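PDB 6U94: RND efflux system, outer membrane lipoprotein, NodT family from Burkholderia mallei, which probably serves as the outer membrane channel component of an RND-type tripartite efflux system, giving exported compounds a way out of the cell. Local coordinates for residues T173-L184 and Y232-L243; R50-L58 and D263-P271. All coordinates share one frame; numbering follows the deposited sequence. Where two conformers were deposited one is given.

Contact 1: T173-L184 and Y232-L243; sequences TYLTLLADRALL and YTRQIAQDENAL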
loop_
_atom_site.group_PDB
_atom_site.type_symbol
_atom_site.label_atom_id
_atom_site.label_comp_id
_atom_site.label_asym_id
_atom_site.label_seq_id
_atom_site.Cartn_x
_atom_site.Cartn_y
_atom_site.Cartn_z
ATOM N N THR A 173 8.313 -2.292 1.679
ATOM C CA THR A 173 9.367 -3.097 1.068
ATOM C C THR A 173 9.628 -4.374 1.859
ATOM O O THR A 173 9.833 -5.440 1.268
ATOM C CB THR A 173 10.649 -2.274 0.941
ATOM O OG1 THR A 173 10.380 -1.105 0.162
ATOM C CG2 THR A 173 11.739 -3.076 0.255
ATOM N N TYR A 174 9.631 -4.286 3.191
ATOM C CA TYR A 174 9.834 -5.480 4.006
ATOM C C TYR A 174 8.621 -6.399 3.943
ATOM O O TYR A 174 8.765 -7.627 3.935
ATOM C CB TYR A 174 10.140 -5.085 5.450
ATOM C CG TYR A 174 10.328 -6.256 6.391
ATOM C CD1 TYR A 174 11.440 -7.080 6.294
ATOM C CD2 TYR A 174 9.398 -6.526 7.389
ATOM C CE1 TYR A 174 11.619 -8.147 7.158
ATOM C CE2 TYR A 174 9.567 -7.591 8.257
ATOM C CZ TYR A 174 10.679 -8.398 8.137
ATOM O OH TYR A 174 10.848 -9.457 9.000
ATOM N N LEU A 175 7.417 -5.824 3.897
ATOM C CA LEU A 175 6.221 -6.638 3.711
ATOM C C LEU A 175 6.227 -7.306 2.343
ATOM O O LEU A 175 5.919 -8.497 2.220
ATOM C CB LEU A 175 4.968 -5.784 3.895
ATOM C CG LEU A 175 4.685 -5.371 5.341
ATOM C CD1 LEU A 175 3.459 -4.478 5.432
ATOM C CD2 LEU A 175 4.519 -6.603 6.215
ATOM N N THR A 176 6.585 -6.552 1.299
ATOM C CA THR A 176 6.718 -7.139 -0.031
ATOM C C THR A 176 7.765 -8.246 -0.041
ATOM O O THR A 176 7.603 -9.258 -0.733
ATOM C CB THR A 176 7.064 -6.055 -1.054
ATOM O OG1 THR A 176 5.972 -5.132 -1.166
ATOM C CG2 THR A 176 7.348 -6.661 -2.421
ATOM N N LEU A 177 8.841 -8.081 0.734
ATOM C CA LEU A 177 9.841 -9.137 0.849
ATOM C C LEU A 177 9.228 -10.416 1.408
ATOM O O LEU A 177 9.398 -11.502 0.841
ATOM C CB LEU A 177 10.997 -8.668 1.729
ATOM C CG LEU A 177 12.074 -9.709 2.031
ATOM C CD1 LEU A 177 12.751 -10.178 0.751
ATOM C CD2 LEU A 177 13.100 -9.154 3.011
ATOM N N LEU A 178 8.509 -10.303 2.527
ATOM C CA LEU A 178 7.897 -11.478 3.135
ATOM C C LEU A 178 6.854 -12.103 2.218
ATOM O O LEU A 178 6.647 -13.322 2.253
ATOM C CB LEU A 178 7.278 -11.103 4.480
ATOM C CG LEU A 178 8.248 -10.487 5.487
ATOM C CD1 LEU A 178 7.562 -10.254 6.819
ATOM C CD2 LEU A 178 9.474 -11.369 5.660
ATOM N N ALA A 179 6.192 -11.291 1.390
ATOM C CA ALA A 179 5.232 -11.838 0.436
ATOM C C ALA A 179 5.936 -12.606 -0.675
ATOM O O ALA A 179 5.508 -13.702 -1.047
ATOM C CB ALA A 179 4.368 -10.718 -0.142
ATOM N N ASP A 180 7.029 -12.054 -1.205
ATOM C CA ASP A 180 7.764 -12.722 -2.273
ATOM C C ASP A 180 8.442 -14.000 -1.796
ATOM O O ASP A 180 8.687 -14.897 -2.612
ATOM C CB ASP A 180 8.795 -11.767 -2.877
ATOM C CG ASP A 180 8.188 -10.850 -3.926
ATOM O OD1 ASP A 180 7.305 -11.312 -4.676
ATOM O OD2 ASP A 180 8.587 -9.667 -4.004
ATOM N N ARG A 181 8.755 -14.104 -0.504
ATOM C CA ARG A 181 9.260 -15.366 0.029
ATOM C C ARG A 181 8.163 -16.423 0.042
ATOM O O ARG A 181 8.382 -17.567 -0.374
ATOM C CB ARG A 181 9.822 -15.163 1.435
ATOM C CG ARG A 181 11.125 -14.390 1.496
ATOM C CD ARG A 181 11.597 -14.270 2.935
ATOM N NE ARG A 181 12.829 -13.498 3.055
ATOM C CZ ARG A 181 13.463 -13.284 4.204
ATOM N NH1 ARG A 181 12.977 -13.786 5.331
ATOM N NH2 ARG A 181 14.581 -12.569 4.226
ATOM N N ALA A 182 6.972 -16.054 0.522
ATOM C CA ALA A 182 5.842 -16.975 0.495
ATOM C C ALA A 182 5.533 -17.420 -0.928
ATOM O O ALA A 182 5.210 -18.590 -1.166
ATOM C CB ALA A 182 4.617 -16.321 1.133
ATOM N N LEU A 183 5.631 -16.497 -1.888
ATOM C CA LEU A 183 5.419 -16.859 -3.285
ATOM C C LEU A 183 6.488 -17.829 -3.772
ATOM O O LEU A 183 6.184 -18.790 -4.488
ATOM C CB LEU A 183 5.392 -15.600 -4.148
ATOM C CG LEU A 183 4.114 -14.772 -4.026
ATOM C CD1 LEU A 183 4.313 -13.365 -4.585
ATOM C CD2 LEU A 183 2.970 -15.484 -4.734
ATOM N N LEU A 184 7.746 -17.597 -3.392
ATOM C CA LEU A 184 8.810 -18.518 -3.778
ATOM C C LEU A 184 8.604 -19.890 -3.149
ATOM O O LEU A 184 8.780 -20.918 -3.814
ATOM C CB LEU A 184 10.174 -17.949 -3.382
ATOM C CG LEU A 184 11.355 -18.881 -3.658
ATOM C CD1 LEU A 184 11.487 -19.153 -5.151
ATOM C CD2 LEU A 184 12.649 -18.320 -3.090
ATOM N N TYR A 232 10.178 -15.227 -8.736
ATOM C CA TYR A 232 10.087 -14.819 -7.339
ATOM C C TYR A 232 11.454 -14.742 -6.669
ATOM O O TYR A 232 11.641 -13.931 -5.754
ATOM C CB TYR A 232 9.170 -15.775 -6.577
ATOM C CG TYR A 232 7.731 -15.714 -7.041
ATOM C CD1 TYR A 232 7.149 -14.505 -7.397
ATOM C CD2 TYR A 232 6.957 -16.865 -7.133
ATOM C CE1 TYR A 232 5.835 -14.441 -7.823
ATOM C CE2 TYR A 232 5.642 -16.809 -7.560
ATOM C CZ TYR A 232 5.088 -15.596 -7.904
ATOM O OH TYR A 232 3.782 -15.532 -8.328
ATOM N N THR A 233 12.415 -15.565 -7.099
ATOM C CA THR A 233 13.776 -15.413 -6.593
ATOM C C THR A 233 14.365 -14.073 -7.012
ATOM O O THR A 233 15.101 -13.441 -6.245
ATOM C CB THR A 233 14.664 -16.559 -7.082
ATOM O OG1 THR A 233 14.171 -17.051 -8.333
ATOM C CG2 THR A 233 14.701 -17.691 -6.064
ATOM N N ARG A 234 14.043 -13.619 -8.225
ATOM C CA ARG A 234 14.529 -12.320 -8.679
ATOM C C ARG A 234 13.829 -11.184 -7.944
ATOM O O ARG A 234 14.459 -10.172 -7.611
ATOM C CB ARG A 234 14.339 -12.188 -10.189
ATOM N N GLN A 235 12.528 -11.330 -7.677
ATOM C CA GLN A 235 11.804 -10.290 -6.954
ATOM C C GLN A 235 12.269 -10.203 -5.506
ATOM O O GLN A 235 12.317 -9.110 -4.930
ATOM C CB GLN A 235 10.299 -10.545 -7.028
ATOM C CG GLN A 235 9.716 -10.383 -8.427
ATOM C CD GLN A 235 8.204 -10.522 -8.457
ATOM O OE1 GLN A 235 7.573 -10.813 -7.440
ATOM N NE2 GLN A 235 7.615 -10.309 -9.628
ATOM N N ILE A 236 12.620 -11.341 -4.903
ATOM C CA ILE A 236 13.222 -11.327 -3.572
ATOM C C ILE A 236 14.519 -10.531 -3.588
ATOM O O ILE A 236 14.800 -9.752 -2.669
ATOM C CB ILE A 236 13.446 -12.766 -3.071
ATOM C CG1 ILE A 236 12.125 -13.383 -2.604
ATOM C CG2 ILE A 236 14.483 -12.802 -1.954
ATOM C CD1 ILE A 236 12.262 -14.813 -2.128
ATOM N N ALA A 237 15.327 -10.709 -4.637
ATOM C CA ALA A 237 16.576 -9.963 -4.749
ATOM C C ALA A 237 16.319 -8.463 -4.835
ATOM O O ALA A 237 17.018 -7.669 -4.194
ATOM C CB ALA A 237 17.364 -10.446 -5.966
ATOM N N GLN A 238 15.315 -8.057 -5.616
ATOM C CA GLN A 238 14.996 -6.638 -5.739
ATOM C C GLN A 238 14.524 -6.058 -4.412
ATOM O O GLN A 238 14.909 -4.942 -4.043
ATOM C CB GLN A 238 13.932 -6.431 -6.816
ATOM C CG GLN A 238 14.330 -6.896 -8.207
ATOM C CD GLN A 238 13.153 -6.909 -9.164
ATOM O OE1 GLN A 238 12.000 -6.789 -8.747
ATOM N NE2 GLN A 238 13.437 -7.053 -10.453
ATOM N N ASP A 239 13.680 -6.797 -3.685
ATOM C CA ASP A 239 13.206 -6.328 -2.387
ATOM C C ASP A 239 14.366 -6.077 -1.434
ATOM O O ASP A 239 14.403 -5.052 -0.740
ATOM C CB ASP A 239 12.242 -7.347 -1.777
ATOM C CG ASP A 239 11.018 -7.590 -2.637
ATOM O OD1 ASP A 239 10.842 -6.897 -3.661
ATOM O OD2 ASP A 239 10.230 -8.487 -2.283
ATOM N N GLU A 240 15.323 -7.005 -1.387
ATOM C CA GLU A 240 16.447 -6.858 -0.472
ATOM C C GLU A 240 17.361 -5.709 -0.884
ATOM O O GLU A 240 17.945 -5.044 -0.019
ATOM C CB GLU A 240 17.225 -8.172 -0.392
ATOM C CG GLU A 240 16.398 -9.327 0.150
ATOM C CD GLU A 240 17.157 -10.642 0.170
ATOM O OE1 GLU A 240 18.109 -10.798 -0.624
ATOM O OE2 GLU A 240 16.800 -11.517 0.987
ATOM N N ASN A 241 17.498 -5.460 -2.190
ATOM C CA ASN A 241 18.278 -4.312 -2.645
ATOM C C ASN A 241 17.624 -3.005 -2.218
ATOM O O ASN A 241 18.273 -2.138 -1.620
ATOM C CB ASN A 241 18.446 -4.354 -4.165
ATOM C CG ASN A 241 19.829 -4.802 -4.588
ATOM O OD1 ASN A 241 20.494 -5.558 -3.878
ATOM N ND2 ASN A 241 20.277 -4.328 -5.746
ATOM N N ALA A 242 16.331 -2.847 -2.518
ATOM C CA ALA A 242 15.622 -1.628 -2.147
ATOM C C ALA A 242 15.602 -1.443 -0.637
ATOM O O ALA A 242 15.692 -0.313 -0.140
ATOM C CB ALA A 242 14.197 -1.658 -2.704
ATOM N N LEU A 243 15.492 -2.543 0.111
ATOM C CA LEU A 243 15.498 -2.448 1.567
ATOM C C LEU A 243 16.839 -1.938 2.075
ATOM O O LEU A 243 16.891 -1.129 3.010
ATOM C CB LEU A 243 15.167 -3.809 2.179
ATOM C CG LEU A 243 14.720 -3.827 3.640
ATOM C CD1 LEU A 243 13.566 -2.865 3.854
ATOM C CD2 LEU A 243 14.319 -5.235 4.049
#

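Contact 2: R50-L58 and D263-P271; sequences RNFLADAQL and DRALLAEFP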
loop_
_atom_site.group_PDB
_atom_site.type_symbol
_atom_site.label_atom_id
_atom_site.label_comp_id
_atom_site.label_asym_id
_atom_site.label_seq_id
_atom_site.Cartn_x
_atom_site.Cartn_y
_atom_site.Cartn_z
ATOM N N ARG A 50 5.495 3.617 15.835
ATOM C CA ARG A 50 5.624 2.365 16.570
ATOM C C ARG A 50 4.274 1.773 16.949
ATOM O O ARG A 50 4.186 0.559 17.163
ATOM C CB ARG A 50 6.483 2.564 17.822
ATOM C CG ARG A 50 7.965 2.796 17.537
ATOM C CD ARG A 50 8.794 2.798 18.821
ATOM N NE ARG A 50 9.826 1.763 18.813
ATOM C CZ ARG A 50 11.096 1.974 18.481
ATOM N NH1 ARG A 50 11.502 3.186 18.130
ATOM N NH2 ARG A 50 11.964 0.970 18.503
ATOM N N ASN A 51 3.223 2.591 17.045
ATOM C CA ASN A 51 1.915 2.015 17.323
ATOM C C ASN A 51 1.309 1.346 16.098
ATOM O O ASN A 51 0.433 0.488 16.251
ATOM C CB ASN A 51 0.961 3.076 17.877
ATOM C CG ASN A 51 0.985 4.362 17.079
ATOM O OD1 ASN A 51 1.452 4.394 15.939
ATOM N ND2 ASN A 51 0.474 5.432 17.675
ATOM N N PHE A 52 1.770 1.691 14.897
ATOM C CA PHE A 52 1.252 1.107 13.667
ATOM C C PHE A 52 2.086 -0.085 13.210
ATOM O O PHE A 52 1.538 -1.145 12.889
ATOM C CB PHE A 52 1.191 2.177 12.574
ATOM C CG PHE A 52 0.788 1.654 11.229
ATOM C CD1 PHE A 52 -0.440 1.034 11.046
ATOM C CD2 PHE A 52 1.628 1.800 10.139
ATOM C CE1 PHE A 52 -0.813 0.558 9.799
ATOM C CE2 PHE A 52 1.261 1.325 8.891
ATOM C CZ PHE A 52 0.036 0.704 8.724
ATOM N N LEU A 53 3.407 0.071 13.177
ATOM C CA LEU A 53 4.304 -1.024 12.818
ATOM C C LEU A 53 4.566 -1.846 14.073
ATOM O O LEU A 53 5.348 -1.449 14.940
ATOM C CB LEU A 53 5.596 -0.484 12.217
ATOM C CG LEU A 53 5.398 0.474 11.041
ATOM C CD1 LEU A 53 6.726 0.842 10.416
ATOM C CD2 LEU A 53 4.473 -0.136 10.004
ATOM N N ALA A 54 3.905 -3.000 14.174
ATOM C CA ALA A 54 3.961 -3.810 15.385
ATOM C C ALA A 54 5.096 -4.823 15.382
ATOM O O ALA A 54 5.594 -5.181 16.456
ATOM C CB ALA A 54 2.632 -4.541 15.590
ATOM N N ASP A 55 5.518 -5.292 14.209
ATOM C CA ASP A 55 6.550 -6.320 14.140
ATOM C C ASP A 55 7.887 -5.768 14.619
ATOM O O ASP A 55 8.315 -4.689 14.196
ATOM C CB ASP A 55 6.672 -6.851 12.713
ATOM C CG ASP A 55 7.619 -8.026 12.608
ATOM O OD1 ASP A 55 7.368 -9.051 13.276
ATOM O OD2 ASP A 55 8.609 -7.926 11.855
ATOM N N ALA A 56 8.547 -6.519 15.506
ATOM C CA ALA A 56 9.798 -6.051 16.093
ATOM C C ALA A 56 10.877 -5.873 15.033
ATOM O O ALA A 56 11.612 -4.879 15.046
ATOM C CB ALA A 56 10.263 -7.026 17.177
ATOM N N GLN A 57 10.991 -6.829 14.108
ATOM C CA GLN A 57 11.989 -6.707 13.050
ATOM C C GLN A 57 11.700 -5.506 12.157
ATOM O O GLN A 57 12.615 -4.761 11.787
ATOM C CB GLN A 57 12.040 -7.991 12.221
ATOM C CG GLN A 57 13.100 -7.976 11.137
ATOM C CD GLN A 57 14.493 -7.743 11.694
ATOM O OE1 GLN A 57 15.037 -8.584 12.411
ATOM N NE2 GLN A 57 15.077 -6.593 11.371
ATOM N N LEU A 58 10.427 -5.302 11.806
ATOM C CA LEU A 58 10.055 -4.137 11.010
ATOM C C LEU A 58 10.371 -2.843 11.751
ATOM O O LEU A 58 10.845 -1.872 11.149
ATOM C CB LEU A 58 8.573 -4.205 10.645
ATOM C CG LEU A 58 8.008 -2.985 9.911
ATOM C CD1 LEU A 58 8.760 -2.739 8.615
ATOM C CD2 LEU A 58 6.528 -3.157 9.644
ATOM N N ASP A 263 0.031 -15.986 8.542
ATOM C CA ASP A 263 -1.078 -15.271 9.154
ATOM C C ASP A 263 -0.652 -14.360 10.297
ATOM O O ASP A 263 -1.513 -13.709 10.898
ATOM C CB ASP A 263 -2.139 -16.261 9.662
ATOM N N ARG A 264 0.639 -14.287 10.610
ATOM C CA ARG A 264 1.091 -13.463 11.721
ATOM C C ARG A 264 0.882 -11.983 11.417
ATOM O O ARG A 264 0.950 -11.544 10.267
ATOM C CB ARG A 264 2.563 -13.741 12.029
ATOM C CG ARG A 264 3.522 -13.428 10.893
ATOM C CD ARG A 264 4.900 -13.991 11.194
ATOM N NE ARG A 264 5.951 -13.363 10.398
ATOM C CZ ARG A 264 6.603 -12.263 10.764
ATOM N NH1 ARG A 264 6.306 -11.667 11.911
ATOM N NH2 ARG A 264 7.549 -11.758 9.984
ATOM N N ALA A 265 0.610 -11.215 12.470
ATOM C CA ALA A 265 0.278 -9.803 12.336
ATOM C C ALA A 265 1.540 -8.961 12.475
ATOM O O ALA A 265 2.232 -9.035 13.495
ATOM C CB ALA A 265 -0.758 -9.390 13.380
ATOM N N LEU A 266 1.835 -8.165 11.448
ATOM C CA LEU A 266 2.937 -7.213 11.489
ATOM C C LEU A 266 2.480 -5.770 11.613
ATOM O O LEU A 266 3.183 -4.966 12.227
ATOM C CB LEU A 266 3.815 -7.351 10.238
ATOM C CG LEU A 266 4.598 -8.659 10.092
ATOM C CD1 LEU A 266 3.810 -9.688 9.295
ATOM C CD2 LEU A 266 5.952 -8.397 9.456
ATOM N N LEU A 267 1.329 -5.427 11.047
ATOM C CA LEU A 267 0.727 -4.114 11.208
ATOM C C LEU A 267 -0.374 -4.174 12.257
ATOM O O LEU A 267 -1.066 -5.185 12.399
ATOM C CB LEU A 267 0.148 -3.604 9.885
ATOM C CG LEU A 267 1.079 -3.550 8.676
ATOM C CD1 LEU A 267 0.388 -2.865 7.506
ATOM C CD2 LEU A 267 2.373 -2.839 9.035
ATOM N N ALA A 268 -0.523 -3.084 12.999
ATOM C CA ALA A 268 -1.639 -2.957 13.918
ATOM C C ALA A 268 -2.856 -2.414 13.181
ATOM O O ALA A 268 -2.738 -1.632 12.233
ATOM C CB ALA A 268 -1.277 -2.040 15.088
ATOM N N GLU A 269 -4.033 -2.852 13.616
ATOM C CA GLU A 269 -5.268 -2.383 13.008
ATOM C C GLU A 269 -5.554 -0.945 13.425
ATOM O O GLU A 269 -5.222 -0.515 14.531
ATOM C CB GLU A 269 -6.434 -3.291 13.399
ATOM C CG GLU A 269 -7.730 -3.001 12.659
ATOM C CD GLU A 269 -7.548 -2.987 11.155
ATOM O OE1 GLU A 269 -7.348 -1.890 10.585
ATOM O OE2 GLU A 269 -7.592 -4.076 10.544
ATOM N N PHE A 270 -6.166 -0.198 12.516
ATOM C CA PHE A 270 -6.519 1.181 12.807
ATOM C C PHE A 270 -7.584 1.223 13.898
ATOM O O PHE A 270 -8.574 0.479 13.821
ATOM C CB PHE A 270 -7.019 1.881 11.548
ATOM C CG PHE A 270 -5.962 2.056 10.499
ATOM C CD1 PHE A 270 -5.015 3.068 10.611
ATOM C CD2 PHE A 270 -5.911 1.213 9.405
ATOM C CE1 PHE A 270 -4.035 3.230 9.644
ATOM C CE2 PHE A 270 -4.939 1.369 8.436
ATOM C CZ PHE A 270 -3.998 2.380 8.553
ATOM N N PRO A 271 -7.416 2.052 14.926
ATOM C CA PRO A 271 -8.427 2.126 15.986
ATOM C C PRO A 271 -9.755 2.636 15.447
ATOM O O PRO A 271 -9.828 3.308 14.415
ATOM C CB PRO A 271 -7.819 3.114 16.993
ATOM C CG PRO A 271 -6.358 3.143 16.678
ATOM C CD PRO A 271 -6.263 2.923 15.200
#

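Contact 1: T173-L184 and Y232-L243
I236 and L177 form the apolar centre where two nearly antiparallel helices pack, their axes 8.8 Å apart and their directions 163° apart. I236 is a knob among L177, D180, R181 and L184: its CD1 lies 3.7 Å from L184 CD2, while CG2 turns to L177 CD1. L177 in turn fits among I236, D239, E240 and L243, with CG anti to its backbone N (chi1 175°), which carries CD1 across to within 3.8 Å of E240 CG. At one end Y232 lays its ring against L183, whose CB stands 3.5 Å over the ring centroid, only 7° off the normal, a CH-pi contact; the hydroxyl at the far end of the ring bonds to Q435.

Inside the interface, toward the side of Y232 and Q235, D180 and D239 enter reciprocal holes and cross at about a right angle. D180 OD2 comes within 2.7 Å of D239 OD2, a spacing consistent with a shared proton, and R90 bridges both carboxylates through salt bridges. On the other flank R181 NH2 is 4.1 Å from E240 OE2, beyond a salt bridge, and bonds instead to the carbonyl of V255.

This knobs-into-holes packing joins helices 156-203 and 211-247 of the outer membrane efflux protein fold as a coiled-coil-like hairpin, with helix 421-454 against T176, A179 and L183, and helix 72-86 against T176, D239 and A242.

Contact 2: R50-L58 and D263-P271
D55 and L266 extend in one direction with their flanks in contact, L266 CD2 resting 3.6 Å from D55 CG. The aspartate CG is anti to its own backbone N (chi1 -174°), which directs the carboxylate back over the start of the helix and toward R264. OD1 receives NH1 of R264 at 3.1 Å in a salt bridge; it sits almost exactly in the guanidinium plane, whereas the arginine nitrogen approaches from well above the carboxylate plane, and the two flat groups are turned 59° apart. OD2 accepts from L58 N at 3.2 Å, making D55 the N-cap of helix 56-67. The methyl CD1 of L266 lies over the centre of the guanidinium, so R264 has a leucine against one face and a carboxylate at its edge.

Next to this group the backbones meet in a single beta bridge, L53 with L267, in a mainly helical chain: the segment leading into helix 56-67 is pinned to the loop that follows helix 253-256. A268 N donates to F52 O at 2.8 Å. L266 O is gripped twice, by A54 N and by D55 N.

The bridged residues pack through their own side chains: L53 and L267 run alongside each other, their CD2 methyls 3.6 Å apart. L267 CD2 also lies over one face of the F52 ring, and L267 CD1 comes within 3.8 Å of F52 CZ. The F52 and F270 rings form an offset pair with little overlap, tilted 25°, with centroids 5.5 Å apart. F52 also meets the ring of Y452, while helix 421-454 supplies R448 and V449 against L267, and R448 and L451 against F270.

Contact 1 is a buried helix-helix interface held by interlocking side chains, whereas contact 2 is only partly buried and relies largely on backbone hydrogen bonds between a helix lead-in and a loop. Their charges differ too: contact 1 brings together two acids bridged by R90, which lies outside the two segments, while contact 2 pairs its own acid and arginine. Helix 421-454 packs against both. The two also touch directly, for Y174 of 173-184 lies against D55 and Q57, and L178 against R264 and L266. Along the chain the helical hairpin of contact 1 is nested within the loop that contact 2 closes by bringing 50-58 and 263-271 together.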